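Local coordinates for protein phenylalanyl-tRNA synthetase beta chain (Pyrococcus horikoshii, PDB 2CXI) that forms, as the beta subunit with the alpha subunit, the tetrameric enzyme that charges tRNA(Phe) with phenylalanine at the expense of ATP, at residues Asp36-Glu41 / Val45-Asp50; Lys3-Lys8 / Met122-Glu127; Asp10-Arg13 / Ser18-Ile21. All coordinates share one frame; numbering follows the deposited sequence.

Interaction 1 of 3, residues Asp36-Glu41 / Val45-Asp50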
loop_
_atom_site.group_PDB
_atom_site.type_symbol
_atom_site.label_atom_id
_atom_site.label_comp_id
_atom_site.label_asym_id
_atom_site.label_seq_id
_atom_site.Cartn_x
_atom_site.Cartn_y
_atom_site.Cartn_z
ATOM N N ASP A 36 50.896 -7.399 -15.805
ATOM C CA ASP A 36 51.588 -6.140 -16.054
ATOM C C ASP A 36 52.540 -5.748 -14.932
ATOM O O ASP A 36 53.575 -5.112 -15.191
ATOM C CB ASP A 36 50.581 -5.008 -16.281
ATOM C CG ASP A 36 51.205 -3.803 -16.934
ATOM O OD1 ASP A 36 51.826 -3.980 -18.007
ATOM O OD2 ASP A 36 51.148 -2.657 -16.432
ATOM N N ASP A 37 52.195 -6.096 -13.689
ATOM C CA ASP A 37 53.076 -5.794 -12.543
ATOM C C ASP A 37 52.725 -6.701 -11.384
ATOM O O ASP A 37 51.626 -7.257 -11.359
ATOM C CB ASP A 37 52.908 -4.330 -12.112
ATOM C CG ASP A 37 54.137 -3.778 -11.356
ATOM O OD1 ASP A 37 55.197 -4.453 -11.251
ATOM O OD2 ASP A 37 54.090 -2.679 -10.790
ATOM N N VAL A 38 53.656 -6.865 -10.447
ATOM C CA VAL A 38 53.450 -7.586 -9.182
ATOM C C VAL A 38 54.201 -6.757 -8.138
ATOM O O VAL A 38 55.355 -6.390 -8.351
ATOM C CB VAL A 38 54.024 -9.046 -9.190
ATOM C CG1 VAL A 38 53.847 -9.738 -7.800
ATOM C CG2 VAL A 38 53.424 -9.905 -10.349
ATOM N N TRP A 39 53.542 -6.420 -7.036
ATOM C CA TRP A 39 54.214 -5.742 -5.919
ATOM C C TRP A 39 53.558 -6.174 -4.595
ATOM O O TRP A 39 52.507 -6.825 -4.574
ATOM C CB TRP A 39 54.157 -4.208 -6.078
ATOM C CG TRP A 39 52.761 -3.625 -5.863
ATOM C CD1 TRP A 39 52.287 -3.016 -4.735
ATOM C CD2 TRP A 39 51.670 -3.618 -6.809
ATOM N NE1 TRP A 39 50.978 -2.629 -4.925
ATOM C CE2 TRP A 39 50.577 -2.989 -6.188
ATOM C CE3 TRP A 39 51.514 -4.080 -8.132
ATOM C CZ2 TRP A 39 49.335 -2.804 -6.843
ATOM C CZ3 TRP A 39 50.285 -3.904 -8.776
ATOM C CH2 TRP A 39 49.212 -3.285 -8.124
ATOM N N GLU A 40 54.216 -5.841 -3.499
ATOM C CA GLU A 40 53.701 -6.127 -2.167
ATOM C C GLU A 40 53.445 -4.821 -1.451
ATOM O O GLU A 40 54.147 -3.835 -1.688
ATOM C CB GLU A 40 54.736 -6.893 -1.368
ATOM C CG GLU A 40 54.497 -8.358 -1.241
ATOM C CD GLU A 40 55.622 -9.057 -0.503
ATOM O OE1 GLU A 40 56.160 -10.035 -1.057
ATOM O OE2 GLU A 40 55.944 -8.636 0.623
ATOM N N GLU A 41 52.427 -4.822 -0.593
ATOM C CA GLU A 41 52.152 -3.728 0.325
ATOM C C GLU A 41 51.845 -4.348 1.661
ATOM O O GLU A 41 50.896 -5.125 1.775
ATOM C CB GLU A 41 50.957 -2.904 -0.114
ATOM C CG GLU A 41 51.196 -2.088 -1.360
ATOM C CD GLU A 41 49.983 -1.261 -1.740
ATOM O OE1 GLU A 41 49.474 -0.530 -0.860
ATOM O OE2 GLU A 41 49.553 -1.324 -2.915
ATOM N N VAL A 45 50.396 -9.349 -1.431
ATOM C CA VAL A 45 50.761 -9.304 -2.850
ATOM C C VAL A 45 49.592 -8.788 -3.729
ATOM O O VAL A 45 48.450 -9.271 -3.606
ATOM C CB VAL A 45 51.289 -10.686 -3.361
ATOM C CG1 VAL A 45 51.591 -10.661 -4.866
ATOM C CG2 VAL A 45 52.537 -11.149 -2.557
ATOM N N TYR A 46 49.921 -7.873 -4.646
ATOM C CA TYR A 46 48.990 -7.344 -5.650
ATOM C C TYR A 46 49.522 -7.568 -7.056
ATOM O O TYR A 46 50.754 -7.604 -7.257
ATOM C CB TYR A 46 48.782 -5.849 -5.426
ATOM C CG TYR A 46 48.052 -5.574 -4.143
ATOM C CD1 TYR A 46 46.664 -5.586 -4.099
ATOM C CD2 TYR A 46 48.760 -5.334 -2.948
ATOM C CE1 TYR A 46 45.983 -5.342 -2.889
ATOM C CE2 TYR A 46 48.097 -5.091 -1.751
ATOM C CZ TYR A 46 46.713 -5.092 -1.723
ATOM O OH TYR A 46 46.055 -4.843 -0.526
ATOM N N PHE A 47 48.602 -7.790 -7.996
ATOM C CA PHE A 47 48.899 -7.804 -9.418
ATOM C C PHE A 47 48.211 -6.612 -10.102
ATOM O O PHE A 47 47.079 -6.216 -9.727
ATOM C CB PHE A 47 48.368 -9.087 -10.094
ATOM C CG PHE A 47 48.770 -10.378 -9.451
ATOM C CD1 PHE A 47 49.993 -10.535 -8.778
ATOM C CD2 PHE A 47 47.954 -11.513 -9.642
ATOM C CE1 PHE A 47 50.352 -11.762 -8.248
ATOM C CE2 PHE A 47 48.322 -12.761 -9.133
ATOM C CZ PHE A 47 49.519 -12.895 -8.436
ATOM N N LYS A 48 48.884 -6.036 -11.092
ATOM C CA LYS A 48 48.188 -5.263 -12.102
ATOM C C LYS A 48 48.016 -6.168 -13.336
ATOM O O LYS A 48 48.991 -6.693 -13.901
ATOM C CB LYS A 48 48.911 -3.976 -12.479
ATOM C CG LYS A 48 48.092 -3.137 -13.510
ATOM C CD LYS A 48 48.766 -1.800 -13.821
ATOM C CE LYS A 48 49.125 -1.034 -12.535
ATOM N NZ LYS A 48 47.928 -0.387 -11.901
ATOM N N LEU A 49 46.757 -6.375 -13.714
ATOM C CA LEU A 49 46.418 -7.191 -14.858
ATOM C C LEU A 49 46.059 -6.302 -16.043
ATOM O O LEU A 49 45.525 -5.200 -15.872
ATOM C CB LEU A 49 45.268 -8.149 -14.505
ATOM C CG LEU A 49 45.475 -9.096 -13.317
ATOM C CD1 LEU A 49 44.252 -9.980 -13.082
ATOM C CD2 LEU A 49 46.719 -9.992 -13.614
ATOM N N ASP A 50 46.415 -6.769 -17.236
ATOM C CA ASP A 50 46.139 -6.027 -18.449
ATOM C C ASP A 50 45.178 -6.886 -19.234
ATOM O O ASP A 50 45.551 -7.952 -19.741
ATOM C CB ASP A 50 47.436 -5.812 -19.217
ATOM C CG ASP A 50 47.264 -4.998 -20.504
ATOM O OD1 ASP A 50 46.146 -4.582 -20.872
ATOM O OD2 ASP A 50 48.277 -4.737 -21.208
#

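Interaction 2 of 3, residues Lys3-Lys8 / Met122-Glu127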
loop_
_atom_site.group_PDB
_atom_site.type_symbol
_atom_site.label_atom_id
_atom_site.label_comp_id
_atom_site.label_asym_id
_atom_site.label_seq_id
_atom_site.Cartn_x
_atom_site.Cartn_y
_atom_site.Cartn_z
ATOM N N LYS A 3 43.465 -2.102 -17.944
ATOM C CA LYS A 3 44.249 -2.571 -16.818
ATOM C C LYS A 3 43.505 -2.404 -15.489
ATOM O O LYS A 3 42.703 -1.466 -15.326
ATOM C CB LYS A 3 45.587 -1.820 -16.754
ATOM C CG LYS A 3 46.528 -2.163 -17.936
ATOM C CD LYS A 3 47.868 -1.425 -17.836
ATOM C CE LYS A 3 48.630 -1.564 -19.140
ATOM N NZ LYS A 3 49.964 -0.862 -19.076
ATOM N N PHE A 4 43.770 -3.300 -14.539
ATOM C CA PHE A 4 43.119 -3.192 -13.231
ATOM C C PHE A 4 43.926 -3.943 -12.209
ATOM O O PHE A 4 44.588 -4.905 -12.536
ATOM C CB PHE A 4 41.675 -3.730 -13.264
ATOM C CG PHE A 4 41.558 -5.159 -13.766
ATOM C CD1 PHE A 4 41.649 -5.442 -15.120
ATOM C CD2 PHE A 4 41.340 -6.200 -12.884
ATOM C CE1 PHE A 4 41.540 -6.765 -15.594
ATOM C CE2 PHE A 4 41.194 -7.505 -13.336
ATOM C CZ PHE A 4 41.298 -7.781 -14.684
ATOM N N ASP A 5 43.838 -3.490 -10.968
ATOM C CA ASP A 5 44.554 -4.085 -9.882
ATOM C C ASP A 5 43.712 -5.117 -9.146
ATOM O O ASP A 5 42.488 -4.981 -9.035
ATOM C CB ASP A 5 44.950 -3.011 -8.892
ATOM C CG ASP A 5 45.890 -1.985 -9.479
ATOM O OD1 ASP A 5 46.562 -2.233 -10.519
ATOM O OD2 ASP A 5 46.054 -0.912 -8.901
ATOM N N VAL A 6 44.387 -6.153 -8.659
ATOM C CA VAL A 6 43.760 -7.210 -7.900
ATOM C C VAL A 6 44.690 -7.712 -6.791
ATOM O O VAL A 6 45.946 -7.611 -6.875
ATOM C CB VAL A 6 43.339 -8.418 -8.778
ATOM C CG1 VAL A 6 42.225 -8.043 -9.806
ATOM C CG2 VAL A 6 44.533 -9.024 -9.513
ATOM N N SER A 7 44.065 -8.286 -5.766
ATOM C CA SER A 7 44.819 -8.905 -4.711
ATOM C C SER A 7 45.022 -10.384 -4.949
ATOM O O SER A 7 44.076 -11.097 -5.290
ATOM C CB SER A 7 44.175 -8.576 -3.340
ATOM O OG SER A 7 44.347 -9.617 -2.432
ATOM N N LYS A 8 46.278 -10.851 -4.820
ATOM C CA LYS A 8 46.575 -12.277 -5.016
ATOM C C LYS A 8 45.729 -13.157 -4.103
ATOM O O LYS A 8 45.235 -14.205 -4.542
ATOM C CB LYS A 8 48.062 -12.597 -4.791
ATOM C CG LYS A 8 48.436 -14.102 -4.946
ATOM C CD LYS A 8 49.994 -14.237 -4.739
ATOM C CE LYS A 8 50.499 -15.685 -4.930
ATOM N NZ LYS A 8 50.067 -16.638 -3.822
HETATM N N MSE A 122 34.596 -4.252 -6.511
HETATM C CA MSE A 122 33.268 -3.817 -6.956
HETATM C C MSE A 122 33.339 -2.373 -7.451
HETATM O O MSE A 122 32.845 -2.071 -8.534
HETATM C CB MSE A 122 32.272 -3.997 -5.806
HETATM C CG MSE A 122 30.797 -3.735 -6.115
HETATM SE SE MSE A 122 29.705 -3.805 -4.397
HETATM C CE MSE A 122 31.029 -4.822 -3.422
ATOM N N ILE A 123 33.996 -1.487 -6.695
ATOM C CA ILE A 123 34.227 -0.093 -7.114
ATOM C C ILE A 123 35.085 0.075 -8.388
ATOM O O ILE A 123 34.758 0.877 -9.270
ATOM C CB ILE A 123 34.824 0.759 -5.933
ATOM C CG1 ILE A 123 33.817 0.835 -4.766
ATOM C CG2 ILE A 123 35.266 2.148 -6.417
ATOM C CD1 ILE A 123 34.279 1.687 -3.523
ATOM N N GLN A 124 36.192 -0.655 -8.470
ATOM C CA GLN A 124 37.046 -0.586 -9.660
ATOM C C GLN A 124 36.267 -1.094 -10.903
ATOM O O GLN A 124 36.368 -0.508 -11.985
ATOM C CB GLN A 124 38.263 -1.454 -9.450
ATOM C CG GLN A 124 39.214 -1.449 -10.600
ATOM C CD GLN A 124 40.496 -2.201 -10.280
ATOM O OE1 GLN A 124 41.588 -1.643 -10.390
ATOM N NE2 GLN A 124 40.364 -3.479 -9.944
ATOM N N LEU A 125 35.494 -2.159 -10.722
ATOM C CA LEU A 125 34.689 -2.726 -11.819
ATOM C C LEU A 125 33.632 -1.724 -12.317
ATOM O O LEU A 125 33.448 -1.490 -13.529
ATOM C CB LEU A 125 34.083 -4.081 -11.438
ATOM C CG LEU A 125 33.265 -4.786 -12.545
ATOM C CD1 LEU A 125 34.118 -5.063 -13.777
ATOM C CD2 LEU A 125 32.670 -6.076 -11.982
ATOM N N GLN A 126 33.000 -1.067 -11.368
ATOM C CA GLN A 126 32.069 0.006 -11.666
ATOM C C GLN A 126 32.753 1.089 -12.528
ATOM O O GLN A 126 32.232 1.500 -13.572
ATOM C CB GLN A 126 31.508 0.482 -10.312
ATOM C CG GLN A 126 30.882 1.776 -10.227
ATOM C CD GLN A 126 30.338 2.006 -8.809
ATOM O OE1 GLN A 126 29.380 2.718 -8.651
ATOM N NE2 GLN A 126 30.948 1.378 -7.797
ATOM N N GLU A 127 33.959 1.505 -12.143
ATOM C CA GLU A 127 34.686 2.499 -12.908
ATOM C C GLU A 127 35.170 1.959 -14.249
ATOM O O GLU A 127 35.086 2.656 -15.247
ATOM C CB GLU A 127 35.882 3.042 -12.112
ATOM C CG GLU A 127 35.500 3.720 -10.795
ATOM C CD GLU A 127 36.681 3.983 -9.836
ATOM O OE1 GLU A 127 37.857 3.599 -10.122
ATOM O OE2 GLU A 127 36.427 4.587 -8.773
#

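Interaction 3 of 3, residues Asp10-Arg13 / Ser18-Ile21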
loop_
_atom_site.group_PDB
_atom_site.type_symbol
_atom_site.label_atom_id
_atom_site.label_comp_id
_atom_site.label_asym_id
_atom_site.label_seq_id
_atom_site.Cartn_x
_atom_site.Cartn_y
_atom_site.Cartn_z
ATOM N N ASP A 10 42.844 -12.416 -2.776
ATOM C CA ASP A 10 41.422 -12.315 -3.205
ATOM C C ASP A 10 41.176 -13.318 -4.333
ATOM O O ASP A 10 40.231 -14.087 -4.279
ATOM C CB ASP A 10 41.073 -10.891 -3.614
ATOM C CG ASP A 10 39.593 -10.693 -3.918
ATOM O OD1 ASP A 10 38.757 -11.254 -3.193
ATOM O OD2 ASP A 10 39.182 -9.940 -4.840
ATOM N N LEU A 11 42.049 -13.341 -5.359
ATOM C CA LEU A 11 41.926 -14.316 -6.448
ATOM C C LEU A 11 41.918 -15.759 -5.956
ATOM O O LEU A 11 41.064 -16.584 -6.370
ATOM C CB LEU A 11 43.126 -14.143 -7.389
ATOM C CG LEU A 11 43.168 -13.263 -8.644
ATOM C CD1 LEU A 11 41.903 -12.733 -9.324
ATOM C CD2 LEU A 11 44.402 -12.361 -8.757
ATOM N N GLU A 12 42.856 -16.077 -5.064
ATOM C CA GLU A 12 42.998 -17.423 -4.533
ATOM C C GLU A 12 41.801 -17.887 -3.664
ATOM O O GLU A 12 41.410 -19.051 -3.766
ATOM C CB GLU A 12 44.355 -17.579 -3.807
ATOM C CG GLU A 12 45.479 -17.442 -4.851
ATOM C CD GLU A 12 46.896 -17.447 -4.312
ATOM O OE1 GLU A 12 47.116 -17.154 -3.105
ATOM O OE2 GLU A 12 47.812 -17.765 -5.134
ATOM N N ARG A 13 41.233 -17.007 -2.846
ATOM C CA ARG A 13 39.987 -17.371 -2.118
ATOM C C ARG A 13 38.852 -17.630 -3.097
ATOM O O ARG A 13 38.082 -18.567 -2.898
ATOM C CB ARG A 13 39.612 -16.360 -1.019
ATOM C CG ARG A 13 39.250 -14.944 -1.459
ATOM C CD ARG A 13 38.450 -14.134 -0.425
ATOM N NE ARG A 13 38.312 -12.739 -0.808
ATOM C CZ ARG A 13 37.969 -11.771 0.042
ATOM N NH1 ARG A 13 37.719 -12.053 1.326
ATOM N NH2 ARG A 13 37.871 -10.520 -0.381
ATOM N N SER A 18 45.742 -21.972 -3.854
ATOM C CA SER A 18 46.809 -20.995 -4.072
ATOM C C SER A 18 47.823 -21.517 -5.104
ATOM O O SER A 18 47.842 -22.708 -5.452
ATOM C CB SER A 18 47.515 -20.535 -2.779
ATOM O OG SER A 18 48.049 -21.652 -2.129
ATOM N N PHE A 19 48.609 -20.586 -5.638
ATOM C CA PHE A 19 49.565 -20.886 -6.704
ATOM C C PHE A 19 50.818 -20.060 -6.497
ATOM O O PHE A 19 50.764 -18.931 -5.978
ATOM C CB PHE A 19 49.008 -20.565 -8.087
ATOM C CG PHE A 19 47.672 -21.163 -8.366
ATOM C CD1 PHE A 19 47.566 -22.400 -8.994
ATOM C CD2 PHE A 19 46.515 -20.478 -8.022
ATOM C CE1 PHE A 19 46.315 -22.956 -9.273
ATOM C CE2 PHE A 19 45.260 -21.043 -8.296
ATOM C CZ PHE A 19 45.174 -22.278 -8.915
ATOM N N SER A 20 51.969 -20.593 -6.917
ATOM C CA SER A 20 53.168 -19.722 -6.884
ATOM C C SER A 20 53.070 -18.586 -7.907
ATOM O O SER A 20 52.213 -18.608 -8.811
ATOM C CB SER A 20 54.418 -20.535 -7.179
ATOM O OG SER A 20 54.328 -21.033 -8.486
ATOM N N ILE A 21 53.933 -17.583 -7.746
ATOM C CA ILE A 21 54.061 -16.531 -8.741
ATOM C C ILE A 21 54.410 -17.110 -10.124
ATOM O O ILE A 21 53.863 -16.685 -11.157
ATOM C CB ILE A 21 55.101 -15.472 -8.298
ATOM C CG1 ILE A 21 54.632 -14.745 -7.018
ATOM C CG2 ILE A 21 55.374 -14.506 -9.452
ATOM C CD1 ILE A 21 53.298 -13.954 -7.171
#

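Interaction 1 of 3, residues Asp36-Glu41 / Val45-Asp50
With chi1 at 71°, Trp39 carries its indole between its own backbone N and carbonyl carbon and so folds it over Tyr46 CB, while Tyr46, its CG anti to the carbonyl carbon, sends the phenol ring alongside the indole. Tyr46 CB sits 3.6 Å from the centroid of the Trp39 six-membered ring, 20° off the normal: a CH-pi contact over the face. The two aromatic planes are only 21° apart but slid past each other, so the rings barely overlap. The indole's rotation is further fixed by Trp39 NE1, which gives a straight bond of 2.8 Å to the anti lone pair of Glu41 OE2, exactly in the ring plane. These residues belong to a beta hairpin of antiparallel strands 33-41 and 44-51. Trp39 and Tyr46 form a hydrogen-bonded pair, with Tyr46 N to Trp39 O nearly straight at 2.8 Å. Toward Asp50 the regular pairing gives way to a classic beta bulge: Asp36 N (2.8 Å) and Asp37 N (3.3 Å) both donate to Lys48 O. On the other face, Val38 CG1 meets Val45 CG1 at 3.8 Å, while Val38 CG2 lies beside Phe47 CD1. Lys48 leads its ammonium away from segment 36-41 to a salt bridge with Asp5 of the adjoining strand 3-7.

Interaction 2 of 3, residues Lys3-Lys8 / Met122-Glu127
Gln124 reaches from helix 116-133 to the backbone of Asp5 and closes two hydrogen bonds there, using both ends of its amide. Gln124 NE2 donates to Asp5 O at 2.8 Å with an angle of 166°; the acceptor lies nearly in the amide plane, and the approach follows a lone pair of the carbonyl. In return, Asp5 N donates to Gln124 OE1 at 3.0 Å, but this donor is tilted 25° from the carbonyl plane of the side chain. An extended chain, with CG anti to the backbone N (chi1 -179°), supplies the reach: the closest CA atoms, those of Phe4 and Gln124, are 7.5 Å apart. The two bonds together fix the rotation of the amide.

The tight part is confined to this amide. Phe4 CB packs against Gln124 OE1 at 3.6 Å, and the Phe4 ring stands at about a right angle to the amide plane, with Gln124 NE2 near the plane of the ring at its edge, 4.1 Å from Phe4 CD2. Phe4 is buried, its ring leading off toward Val65 of helix 62-72. By contrast, the Asp5 side chain is the looser element: its CB comes no nearer than 3.9 Å to Gln124 OE1, and its carboxylate turns to Lys48 in a salt bridge. Asp5 O also accepts from Gln121, one helical turn earlier.

Strand 3-7 is an outermost strand of its three-stranded antiparallel sheet within the chain, and the paired N-H and C=O of one residue gripped by a glutamine amide resemble the bonding of a neighbouring strand, here supplied by a helix of the B3/4 region.

Interaction 3 of 3, residues Asp10-Arg13 / Ser18-Ile21
Glu12, in helix 8-15, and Ser18, in the irregular segment that follows, bring their CA atoms within 5.2 Å, so the chain has doubled back far enough for a helix side chain to reach a loop amide. The reach is made by an extended Glu12: CG is anti to the carbonyl carbon (chi1 -66°), and the chain, extended beyond CG, carries the carboxylate straight on toward the loop.

Glu12 OE2 accepts from Phe19 N at 3.0 Å with an angle of 157° at the hydrogen. The donor approaches from above the carboxylate, 57° out of its plane. The other oxygen packs alongside the preceding residue, with Glu12 OE1 3.4 Å from Ser18 CB; the carboxylate carbon, Glu12 CD, is also close, 3.5 Å from the same Ser18 CB. Glu12 OE2 is near the plane of the Phe19 ring and at its edge, 4.2 Å from Phe19 CD2.

Several donors converge on this oxygen, which also takes a salt bridge from Lys8 and a hydrogen bond from Trp24 NE1. Their combined effect would probably favour the charged form of the carboxylate. Farther round the helix, Arg13 grips Asp10 side-on through two nitrogens: Arg13 NE lies 2.8 Å and Arg13 NH2 3.0 Å from Asp10 OD1, which is in the guanidinium plane. The other oxygen, Asp10 OD2, makes a salt bridge with Arg257, giving the carboxylate a second cationic partner.

Ser20 occupies the N-cap of helix 21-30, so the loop bonded to Glu12 leads directly into that helix. The Phe19 ring packs edge-to-face with Trp24 and touches Leu27 of the same helix, while Leu11 of helix 8-15 rests on Trp24 and on Ala62 and Val65 of helix 62-72.

Along the chain, an N-terminal fragment of the beta subunit, interaction 3 closes before interaction 1 opens, and both are nested inside the loop that interaction 2 closes across more than a hundred residues. The centre of interaction 1 lies about 12 Å from those of interaction 2 and interaction 3, which are themselves about 16 Å apart. Interactions 1 and 2 share the three-stranded sheet, in which strand 44-51 lies between 3-7 and 33-41; Leu49 N probably bonds to Phe4 O at 2.9 Å. Interaction 3 meets this sheet through Leu11 and Ile21, both packed against Phe47. The Gln124 bonds join the first strand, and with it the sheet, to helix 116-133 of the B3/4 region.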